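Local coordinates for MMS19 nucleotide excision repair protein homolog (Mus musculus, PDB 6TBL) that probably acts in the cytosolic iron-sulfur assembly complex that delivers iron-sulfur clusters to apoproteins of DNA metabolism, this chain being the protein's C-terminal HEAT-repeat part, at residues S11-A16 with L26-C31; H46-V51 with L85-Q90; T52-L57 with L70-A75; K97-K102 with K108-A113. One frame throughout, in Å; residues are numbered along the deposited sequence.

Interaction 1: S11-A16 with L26-C31; sequences SLLLEA and LSTLSC
The backbone oxygen of L13 takes a hydrogen bond from the hydroxyl of T28, with T28 OG1 2.9 Å from L13 O. This bond ties together the two helices of a HEAT repeat, a helical hairpin in which segments 11-16 and 26-31 meet at 132° between their N-to-C directions. The same oxygen also receives a long, weak bond from the amide of A16 within its own helix. The hydroxyl comes in well to the side of the carbonyl, with a C=O...donor angle of 116°, and lies somewhat out of the carbonyl plane. Its placement follows from the first torsion of T28, which sets OG1 opposite the backbone N (177°) and sends it across to helix 9-16.

The two branches of T28 divide the work. While OG1 binds the carbonyl, the methyl CG2 turns to A16, with T28 CG2 3.8 Å from A16 CB. The methyl of A16 also rests against the branch point, A16 CB lying 3.6 Å from T28 CB. The small side chain of A16 thus meets T28 at both its branch point and its methyl. The backbones are close here, the CA atoms of L13 and T28 being 5.6 Å apart.

L13 reaches over the flank of T28, the two side chains sliding past each other in opposite directions, and continues onto L32 and L35 further along helix 22-38. Its CD2 lies 3.6 Å from T28 OG1 and 3.9 Å from C31 CB.

Interaction 2: H46-V51 with L85-Q90; sequences HVDTLV and LPYKSQ
Y87 projects from segment 85-90 onto segment 46-51 and meets V47, D48 and V51, joining HEAT repeats 3 and 4 along two helices that run nearly parallel. At this place the axes are 11.4 Å apart, and the long side chain of Y87 spans the gap to reach the other helix.

The polar part is one hydrogen bond at the far end of the ring. Y87 OH donates to D48 OD1 at 2.8 Å, and OD1 accepts with its anti lone pair, the one turned away from the other carboxylate oxygen. OD1 lies in the plane of the ring at its edge, while the carboxylate is turned 60° against that plane. With CG of D48 anti to the backbone N (chi1 -166°), the carboxylate swings round to the hydroxyl.

The apolar part is made by two valines. CG1 of V47 makes a CH-pi contact with one face, 4.0 Å from the centroid of the Y87 ring and 29° off its normal, closest to the CE2 side at 3.6 Å from Y87 CE2. A turn later, V51 CG1 comes in obliquely at 4.3 Å from Y87 CD1. V47 also packs on L79, and V51 on L76 of helix 63-76. A phenylalanine in place of Y87 could keep the valine packing but would probably leave the D48 carboxylate without its phenol donor across the repeat boundary.

The chemistry is therefore split along one side chain: the ring packs against the buried valines, and the hydroxyl meets an acid on the exposed side, so that the hydrogen bond is likely to limit how the ring slides over V47.

Interaction 3: T52-L57 with L70-A75; sequences TKFLNL and LQCMHA
Two sulfur atoms flank the ring of F54, both from neighbouring residues of segment 70-75. C72 lies over one face of the ring and M73 at its edge. The pair packs inside HEAT repeat 3, where segments 52-57 and 70-75 run in roughly opposite directions at 147°, close to the centre of the chain.

CB of C72 makes the face contact, a CH-pi interaction 3.6 Å from the centroid of the F54 ring, displaced toward the CE2 rim. C72 SG sits farther out and oblique, 4.4 Å from the same centroid, as a Cys sulfur-aromatic contact. M73 gives a Met-aromatic contact of a different kind: its SD lies near the ring plane, 5.3 Å from the F54 centroid, and touches the base of the side chain, where M73 SD is 3.5 Å from F54 CB. The methionine gets there by bending twice, at chi2 (-61°) and chi3 (-59°), which folds the thioether back beside F54 and leads the methyl on to L55. There M73 CE meets L55 CD2 at 3.8 Å, the two side chains crossing at about a right angle.

Helix 22-38 closes in as well, with L29 and L36 against F54, and M73 O binds the indole NH of W117. An alanine at F54 would probably open a gap between the helices, with C72 deprived of the face it covers and the methionine sulfur left without its neighbour at the ring edge.

The side-chain contacts across the segments are apolar, CH-pi or sulfur-aromatic, so cohesion here rests on close fit and polarisable surfaces in a buried core.

Interaction 4: K97-K102 with K108-A113; sequences KPLDDK and KEAVSA
In HEAT repeat 4, the linker that follows helix 81-94 folds back against helix 104-118, and P98 and L99 are the residues that press on it. The backbone of 97-99 has helical torsions without the regular helix bonds. It turns tightly, with D100 N 2.9 Å from K97 O, and this brings P98 and L99 up to A110, the CA atoms of L99 and A110 being 5.5 Å apart.

The pyrrolidine ring of P98 touches with its CB, 3.6 Å from A110 CB, and A110 CB also meets P98 O. L99 uses one branch. With CG anti to its carbonyl carbon (chi1 -67°), CD2 settles against the helix backbone, 3.5 Å from V111 N, and its neighbours there are A110 CB and V111 CG2, the latter 3.7 Å from L99 CD2. The methyl of A110 meets both linker side chains, but only L99 reaches the helix main chain.

The linker also faces outward: D100 forms a salt bridge with a basic side chain of another protein chain, and L99 packs on that chain's backbone. Inward, D101 forms a salt bridge with R66 of helix 63-76 and A110 rests on L70, so the linker and helix 104-118 both meet that helix of repeat 3.

Interactions 1 and 3 both pair helices of roughly opposite direction within one repeat, but interaction 3 is the buried core, near the chain's centre, and is wholly apolar and sulfur-aromatic, whereas interaction 1, about 12 Å from that centre, adds a hydroxyl-to-carbonyl bond. L29 joins the two by packing on F54 and C72. Helix 47-57 serves both interactions 2 and 3: its first part meets Y87 of the next repeat, where a phenol-carboxylate bond lies at the surface, and its later part carries F54 and L55 against helix 63-76. Interaction 4, apolar again, binds a linker to its own helix beside another protein chain. It touches interaction 3 through L70, Q71 and H74, but lies on the opposite side of the centre from interaction 1.

Interaction 1: S11-A16 with L26-C31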
# COMPACT_ATOMS: atom_id res chain seq x y z
N SER A 11 33.83 26.98 -5.87
CA SER A 11 32.89 27.39 -6.90
C SER A 11 33.24 26.77 -8.25
O SER A 11 32.35 26.46 -9.04
CB SER A 11 32.85 28.91 -7.00
OG SER A 11 34.13 29.43 -7.35
N LEU A 12 34.53 26.58 -8.52
CA LEU A 12 34.92 25.95 -9.77
C LEU A 12 34.63 24.45 -9.75
O LEU A 12 34.26 23.87 -10.78
CB LEU A 12 36.40 26.20 -10.06
CG LEU A 12 36.77 27.68 -10.17
CD1 LEU A 12 38.26 27.84 -10.43
CD2 LEU A 12 35.95 28.35 -11.26
N LEU A 13 34.79 23.81 -8.59
CA LEU A 13 34.40 22.41 -8.46
C LEU A 13 32.90 22.24 -8.63
O LEU A 13 32.44 21.29 -9.28
CB LEU A 13 34.85 21.86 -7.11
CG LEU A 13 36.34 21.63 -6.91
CD1 LEU A 13 36.62 21.21 -5.47
CD2 LEU A 13 36.86 20.59 -7.88
N LEU A 14 32.12 23.15 -8.05
CA LEU A 14 30.67 23.06 -8.19
C LEU A 14 30.23 23.31 -9.63
O LEU A 14 29.39 22.58 -10.16
CB LEU A 14 30.00 24.06 -7.24
CG LEU A 14 30.23 23.80 -5.75
CD1 LEU A 14 29.58 24.88 -4.91
CD2 LEU A 14 29.71 22.43 -5.36
N GLU A 15 30.81 24.32 -10.28
CA GLU A 15 30.47 24.60 -11.67
C GLU A 15 30.97 23.52 -12.61
O GLU A 15 30.43 23.38 -13.71
CB GLU A 15 31.04 25.96 -12.08
CG GLU A 15 30.26 27.13 -11.52
CD GLU A 15 28.84 27.18 -12.03
OE1 GLU A 15 28.64 26.96 -13.25
OE2 GLU A 15 27.91 27.43 -11.23
N ALA A 16 31.98 22.74 -12.21
CA ALA A 16 32.44 21.64 -13.04
C ALA A 16 31.42 20.51 -13.12
O ALA A 16 31.48 19.71 -14.06
CB ALA A 16 33.77 21.11 -12.52
N LEU A 26 34.05 13.27 -13.86
CA LEU A 26 34.81 12.35 -13.03
C LEU A 26 35.91 13.07 -12.25
O LEU A 26 36.20 12.70 -11.11
CB LEU A 26 35.42 11.24 -13.89
CG LEU A 26 34.44 10.17 -14.36
CD1 LEU A 26 35.12 9.20 -15.31
CD2 LEU A 26 33.87 9.43 -13.16
N SER A 27 36.51 14.10 -12.85
CA SER A 27 37.59 14.82 -12.20
C SER A 27 37.09 15.57 -10.96
O SER A 27 37.66 15.44 -9.87
CB SER A 27 38.25 15.78 -13.18
OG SER A 27 39.30 16.50 -12.57
N THR A 28 36.03 16.36 -11.12
CA THR A 28 35.54 17.14 -9.98
C THR A 28 34.90 16.25 -8.92
O THR A 28 34.99 16.55 -7.73
CB THR A 28 34.56 18.21 -10.45
OG1 THR A 28 34.05 18.92 -9.32
CG2 THR A 28 33.40 17.59 -11.22
N LEU A 29 34.27 15.14 -9.33
CA LEU A 29 33.65 14.25 -8.36
C LEU A 29 34.69 13.59 -7.46
O LEU A 29 34.43 13.35 -6.27
CB LEU A 29 32.81 13.19 -9.07
CG LEU A 29 31.47 13.64 -9.66
CD1 LEU A 29 30.90 12.58 -10.58
CD2 LEU A 29 30.49 13.96 -8.54
N SER A 30 35.87 13.29 -8.00
CA SER A 30 36.92 12.71 -7.18
C SER A 30 37.46 13.69 -6.15
O SER A 30 38.08 13.26 -5.17
CB SER A 30 38.07 12.20 -8.06
OG SER A 30 38.73 13.28 -8.69
N CYS A 31 37.25 14.99 -6.35
CA CYS A 31 37.62 15.99 -5.36
C CYS A 31 36.52 16.26 -4.35
O CYS A 31 36.81 16.55 -3.19
CB CYS A 31 37.99 17.31 -6.05
SG CYS A 31 39.44 17.20 -7.11

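Interaction 2: H46-V51 with L85-Q90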
# COMPACT_ATOMS: atom_id res chain seq x y z
N HIS A 46 26.18 24.36 0.40
CA HIS A 46 25.87 24.12 -1.00
C HIS A 46 25.10 22.82 -1.20
O HIS A 46 25.21 22.18 -2.25
CB HIS A 46 27.15 24.12 -1.83
CG HIS A 46 28.09 25.23 -1.48
ND1 HIS A 46 28.92 25.19 -0.38
CD2 HIS A 46 28.32 26.43 -2.08
CE1 HIS A 46 29.62 26.31 -0.32
NE2 HIS A 46 29.28 27.08 -1.34
N VAL A 47 24.30 22.42 -0.20
CA VAL A 47 23.59 21.14 -0.28
C VAL A 47 22.65 21.12 -1.47
O VAL A 47 22.57 20.12 -2.20
CB VAL A 47 22.83 20.87 1.04
CG1 VAL A 47 21.86 19.72 0.85
CG2 VAL A 47 23.81 20.54 2.14
N ASP A 48 21.94 22.23 -1.72
CA ASP A 48 20.93 22.23 -2.77
C ASP A 48 21.55 21.97 -4.13
O ASP A 48 21.03 21.17 -4.92
CB ASP A 48 20.17 23.55 -2.77
CG ASP A 48 18.90 23.49 -3.59
OD1 ASP A 48 17.86 23.03 -3.06
OD2 ASP A 48 18.94 23.87 -4.78
N THR A 49 22.67 22.63 -4.43
CA THR A 49 23.33 22.39 -5.71
C THR A 49 24.10 21.08 -5.73
O THR A 49 24.27 20.47 -6.79
CB THR A 49 24.25 23.57 -6.06
OG1 THR A 49 24.84 23.35 -7.35
CG2 THR A 49 25.34 23.73 -5.02
N LEU A 50 24.56 20.61 -4.56
CA LEU A 50 25.20 19.30 -4.50
C LEU A 50 24.19 18.19 -4.78
O LEU A 50 24.44 17.31 -5.61
CB LEU A 50 25.87 19.09 -3.15
CG LEU A 50 27.15 19.89 -2.88
CD1 LEU A 50 27.57 19.80 -1.42
CD2 LEU A 50 28.29 19.43 -3.79
N VAL A 51 23.05 18.22 -4.10
CA VAL A 51 22.01 17.21 -4.30
C VAL A 51 21.54 17.23 -5.75
O VAL A 51 21.41 16.18 -6.40
CB VAL A 51 20.85 17.42 -3.32
CG1 VAL A 51 19.68 16.53 -3.69
CG2 VAL A 51 21.30 17.15 -1.90
N LEU A 85 17.52 16.51 6.02
CA LEU A 85 16.16 15.98 6.11
C LEU A 85 15.17 16.62 5.14
O LEU A 85 14.34 15.88 4.59
CB LEU A 85 15.66 16.11 7.56
CG LEU A 85 16.43 15.25 8.57
CD1 LEU A 85 15.93 15.49 9.99
CD2 LEU A 85 16.34 13.77 8.21
N PRO A 86 15.20 17.93 4.86
CA PRO A 86 14.30 18.48 3.84
C PRO A 86 14.55 17.93 2.44
O PRO A 86 13.72 18.16 1.55
CB PRO A 86 14.56 19.99 3.89
CG PRO A 86 15.87 20.13 4.57
CD PRO A 86 15.93 19.01 5.55
N TYR A 87 15.66 17.23 2.21
CA TYR A 87 15.92 16.58 0.94
C TYR A 87 15.71 15.07 0.98
O TYR A 87 15.72 14.44 -0.08
CB TYR A 87 17.36 16.88 0.48
CG TYR A 87 17.63 18.35 0.26
CD1 TYR A 87 17.44 18.93 -0.98
CD2 TYR A 87 18.08 19.15 1.30
CE1 TYR A 87 17.68 20.28 -1.19
CE2 TYR A 87 18.34 20.50 1.11
CZ TYR A 87 18.13 21.05 -0.14
OH TYR A 87 18.38 22.39 -0.34
N LYS A 88 15.51 14.50 2.17
CA LYS A 88 15.50 13.04 2.32
C LYS A 88 14.43 12.40 1.44
O LYS A 88 14.68 11.38 0.79
CB LYS A 88 15.29 12.67 3.78
CG LYS A 88 15.12 11.18 4.02
CD LYS A 88 15.03 10.86 5.50
CE LYS A 88 14.69 9.39 5.70
NZ LYS A 88 14.64 9.01 7.13
N SER A 89 13.23 12.98 1.41
CA SER A 89 12.14 12.38 0.65
C SER A 89 12.46 12.32 -0.84
O SER A 89 12.40 11.25 -1.45
CB SER A 89 10.84 13.15 0.89
OG SER A 89 10.36 12.93 2.21
N GLN A 90 12.83 13.45 -1.43
CA GLN A 90 13.07 13.48 -2.87
C GLN A 90 14.29 12.65 -3.26
O GLN A 90 14.33 12.11 -4.37
CB GLN A 90 13.22 14.92 -3.37
CG GLN A 90 14.56 15.55 -3.05
CD GLN A 90 14.85 16.76 -3.92
OE1 GLN A 90 14.82 17.90 -3.45
NE2 GLN A 90 15.12 16.52 -5.20

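Interaction 3: T52-L57 with L70-A75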
# COMPACT_ATOMS: atom_id res chain seq x y z
N THR A 52 21.27 18.43 -6.28
CA THR A 52 20.74 18.54 -7.64
C THR A 52 21.70 17.94 -8.66
O THR A 52 21.31 17.07 -9.45
CB THR A 52 20.46 20.01 -7.96
OG1 THR A 52 19.70 20.60 -6.90
CG2 THR A 52 19.68 20.12 -9.26
N LYS A 53 22.96 18.39 -8.65
CA LYS A 53 23.90 17.98 -9.69
C LYS A 53 24.31 16.52 -9.55
O LYS A 53 24.49 15.83 -10.56
CB LYS A 53 25.12 18.89 -9.67
CG LYS A 53 24.85 20.28 -10.21
CD LYS A 53 24.24 20.19 -11.60
CE LYS A 53 23.79 21.55 -12.10
NZ LYS A 53 23.11 21.45 -13.41
N PHE A 54 24.47 16.04 -8.32
CA PHE A 54 24.81 14.63 -8.12
C PHE A 54 23.73 13.72 -8.70
O PHE A 54 24.04 12.71 -9.34
CB PHE A 54 25.02 14.33 -6.64
CG PHE A 54 26.28 14.91 -6.07
CD1 PHE A 54 27.27 15.43 -6.89
CD2 PHE A 54 26.49 14.93 -4.70
CE1 PHE A 54 28.43 15.96 -6.36
CE2 PHE A 54 27.65 15.46 -4.16
CZ PHE A 54 28.62 15.97 -4.99
N LEU A 55 22.46 14.07 -8.49
CA LEU A 55 21.37 13.26 -9.03
C LEU A 55 21.37 13.27 -10.55
O LEU A 55 21.15 12.23 -11.18
CB LEU A 55 20.03 13.75 -8.49
CG LEU A 55 19.78 13.53 -7.00
CD1 LEU A 55 18.48 14.18 -6.57
CD2 LEU A 55 19.78 12.04 -6.67
N ASN A 56 21.62 14.43 -11.16
CA ASN A 56 21.70 14.49 -12.62
C ASN A 56 22.83 13.62 -13.15
O ASN A 56 22.65 12.89 -14.14
CB ASN A 56 21.88 15.93 -13.08
CG ASN A 56 20.66 16.79 -12.81
OD1 ASN A 56 19.71 16.79 -13.59
ND2 ASN A 56 20.69 17.51 -11.70
N LEU A 57 23.99 13.66 -12.50
CA LEU A 57 25.13 12.88 -12.95
C LEU A 57 24.93 11.38 -12.73
O LEU A 57 25.60 10.58 -13.39
CB LEU A 57 26.40 13.35 -12.24
CG LEU A 57 26.84 14.77 -12.57
CD1 LEU A 57 28.01 15.18 -11.69
CD2 LEU A 57 27.19 14.90 -14.04
N LEU A 70 26.90 8.54 -7.44
CA LEU A 70 26.22 7.88 -6.33
C LEU A 70 27.10 7.78 -5.10
O LEU A 70 26.59 7.83 -3.97
CB LEU A 70 25.74 6.50 -6.77
CG LEU A 70 24.68 6.48 -7.87
CD1 LEU A 70 24.38 5.05 -8.29
CD2 LEU A 70 23.42 7.19 -7.41
N GLN A 71 28.41 7.62 -5.28
CA GLN A 71 29.31 7.61 -4.13
C GLN A 71 29.32 8.96 -3.42
O GLN A 71 29.50 9.01 -2.20
CB GLN A 71 30.72 7.23 -4.57
CG GLN A 71 30.85 5.81 -5.10
CD GLN A 71 32.25 5.47 -5.54
OE1 GLN A 71 33.16 6.29 -5.47
NE2 GLN A 71 32.44 4.24 -6.01
N CYS A 72 29.13 10.05 -4.16
CA CYS A 72 28.99 11.36 -3.53
C CYS A 72 27.65 11.48 -2.82
O CYS A 72 27.55 12.10 -1.76
CB CYS A 72 29.16 12.46 -4.56
SG CYS A 72 30.88 12.78 -5.01
N MET A 73 26.59 10.90 -3.41
CA MET A 73 25.30 10.87 -2.75
C MET A 73 25.39 10.13 -1.42
O MET A 73 24.74 10.51 -0.44
CB MET A 73 24.26 10.21 -3.65
CG MET A 73 23.86 11.06 -4.84
SD MET A 73 23.12 12.61 -4.32
CE MET A 73 21.72 12.02 -3.36
N HIS A 74 26.19 9.06 -1.38
CA HIS A 74 26.45 8.39 -0.12
C HIS A 74 27.25 9.28 0.82
O HIS A 74 26.93 9.39 2.01
CB HIS A 74 27.20 7.08 -0.38
CG HIS A 74 27.46 6.26 0.84
ND1 HIS A 74 28.54 6.49 1.67
CD2 HIS A 74 26.79 5.21 1.38
CE1 HIS A 74 28.51 5.62 2.67
NE2 HIS A 74 27.46 4.83 2.51
N ALA A 75 28.28 9.95 0.30
CA ALA A 75 29.12 10.81 1.12
C ALA A 75 28.37 12.03 1.64
O ALA A 75 28.77 12.61 2.65
CB ALA A 75 30.36 11.25 0.34

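Interaction 4: K97-K102 with K108-A113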
# COMPACT_ATOMS: atom_id res chain seq x y z
N LYS A 97 15.54 5.21 -9.13
CA LYS A 97 15.85 4.93 -10.54
C LYS A 97 17.20 4.24 -10.70
O LYS A 97 17.26 3.22 -11.41
CB LYS A 97 15.76 6.23 -11.35
CG LYS A 97 16.22 6.09 -12.79
CD LYS A 97 16.24 7.45 -13.49
CE LYS A 97 16.72 7.33 -14.92
NZ LYS A 97 16.76 8.65 -15.61
N PRO A 98 18.30 4.72 -10.10
CA PRO A 98 19.57 3.97 -10.21
C PRO A 98 19.53 2.58 -9.61
O PRO A 98 20.42 1.78 -9.90
CB PRO A 98 20.57 4.87 -9.48
CG PRO A 98 19.99 6.22 -9.53
CD PRO A 98 18.51 6.01 -9.41
N LEU A 99 18.54 2.28 -8.77
CA LEU A 99 18.39 0.91 -8.27
C LEU A 99 18.08 -0.06 -9.39
O LEU A 99 18.37 -1.26 -9.28
CB LEU A 99 17.30 0.83 -7.20
CG LEU A 99 17.54 1.53 -5.86
CD1 LEU A 99 16.38 1.25 -4.92
CD2 LEU A 99 18.85 1.09 -5.24
N ASP A 100 17.48 0.43 -10.48
CA ASP A 100 17.14 -0.39 -11.64
C ASP A 100 18.06 -0.13 -12.82
O ASP A 100 17.68 -0.36 -13.97
CB ASP A 100 15.68 -0.16 -12.03
CG ASP A 100 15.10 -1.33 -12.78
OD1 ASP A 100 15.73 -2.41 -12.78
OD2 ASP A 100 14.01 -1.18 -13.38
N ASP A 101 19.27 0.37 -12.56
CA ASP A 101 20.20 0.64 -13.64
C ASP A 101 20.65 -0.66 -14.30
O ASP A 101 20.62 -1.74 -13.70
CB ASP A 101 21.42 1.41 -13.13
CG ASP A 101 22.25 2.00 -14.25
OD1 ASP A 101 22.15 3.21 -14.49
OD2 ASP A 101 23.00 1.23 -14.90
N LYS A 102 21.08 -0.55 -15.56
CA LYS A 102 21.40 -1.72 -16.36
C LYS A 102 22.71 -2.39 -15.95
O LYS A 102 23.02 -3.46 -16.50
CB LYS A 102 21.45 -1.34 -17.84
CG LYS A 102 22.32 -0.13 -18.14
CD LYS A 102 22.16 0.33 -19.58
CE LYS A 102 23.05 1.52 -19.88
NZ LYS A 102 22.85 2.04 -21.26
N LYS A 108 24.82 -1.41 -7.18
CA LYS A 108 25.41 -1.60 -5.86
C LYS A 108 25.62 -0.26 -5.15
O LYS A 108 25.30 -0.13 -3.96
CB LYS A 108 26.73 -2.36 -5.98
CG LYS A 108 27.56 -2.38 -4.70
CD LYS A 108 28.93 -3.01 -4.93
CE LYS A 108 29.83 -2.79 -3.73
NZ LYS A 108 31.17 -3.41 -3.92
N GLU A 109 26.13 0.74 -5.87
CA GLU A 109 26.31 2.06 -5.28
C GLU A 109 24.98 2.73 -4.98
O GLU A 109 24.87 3.46 -3.99
CB GLU A 109 27.16 2.93 -6.20
CG GLU A 109 28.47 2.29 -6.63
CD GLU A 109 29.42 2.07 -5.47
OE1 GLU A 109 29.32 2.81 -4.47
OE2 GLU A 109 30.27 1.16 -5.57
N ALA A 110 23.97 2.51 -5.82
CA ALA A 110 22.65 3.07 -5.56
C ALA A 110 22.04 2.48 -4.30
O ALA A 110 21.44 3.20 -3.50
CB ALA A 110 21.74 2.85 -6.76
N VAL A 111 22.18 1.17 -4.11
CA VAL A 111 21.72 0.53 -2.88
C VAL A 111 22.43 1.14 -1.67
O VAL A 111 21.81 1.47 -0.66
CB VAL A 111 21.93 -0.99 -2.95
CG1 VAL A 111 21.70 -1.62 -1.59
CG2 VAL A 111 21.01 -1.60 -3.98
N SER A 112 23.75 1.30 -1.78
CA SER A 112 24.53 1.83 -0.66
C SER A 112 24.14 3.27 -0.35
O SER A 112 23.99 3.64 0.82
CB SER A 112 26.02 1.73 -0.98
OG SER A 112 26.80 2.26 0.08
N ALA A 113 23.97 4.10 -1.38
CA ALA A 113 23.63 5.50 -1.15
C ALA A 113 22.22 5.64 -0.60
O ALA A 113 21.99 6.36 0.38
CB ALA A 113 23.79 6.30 -2.44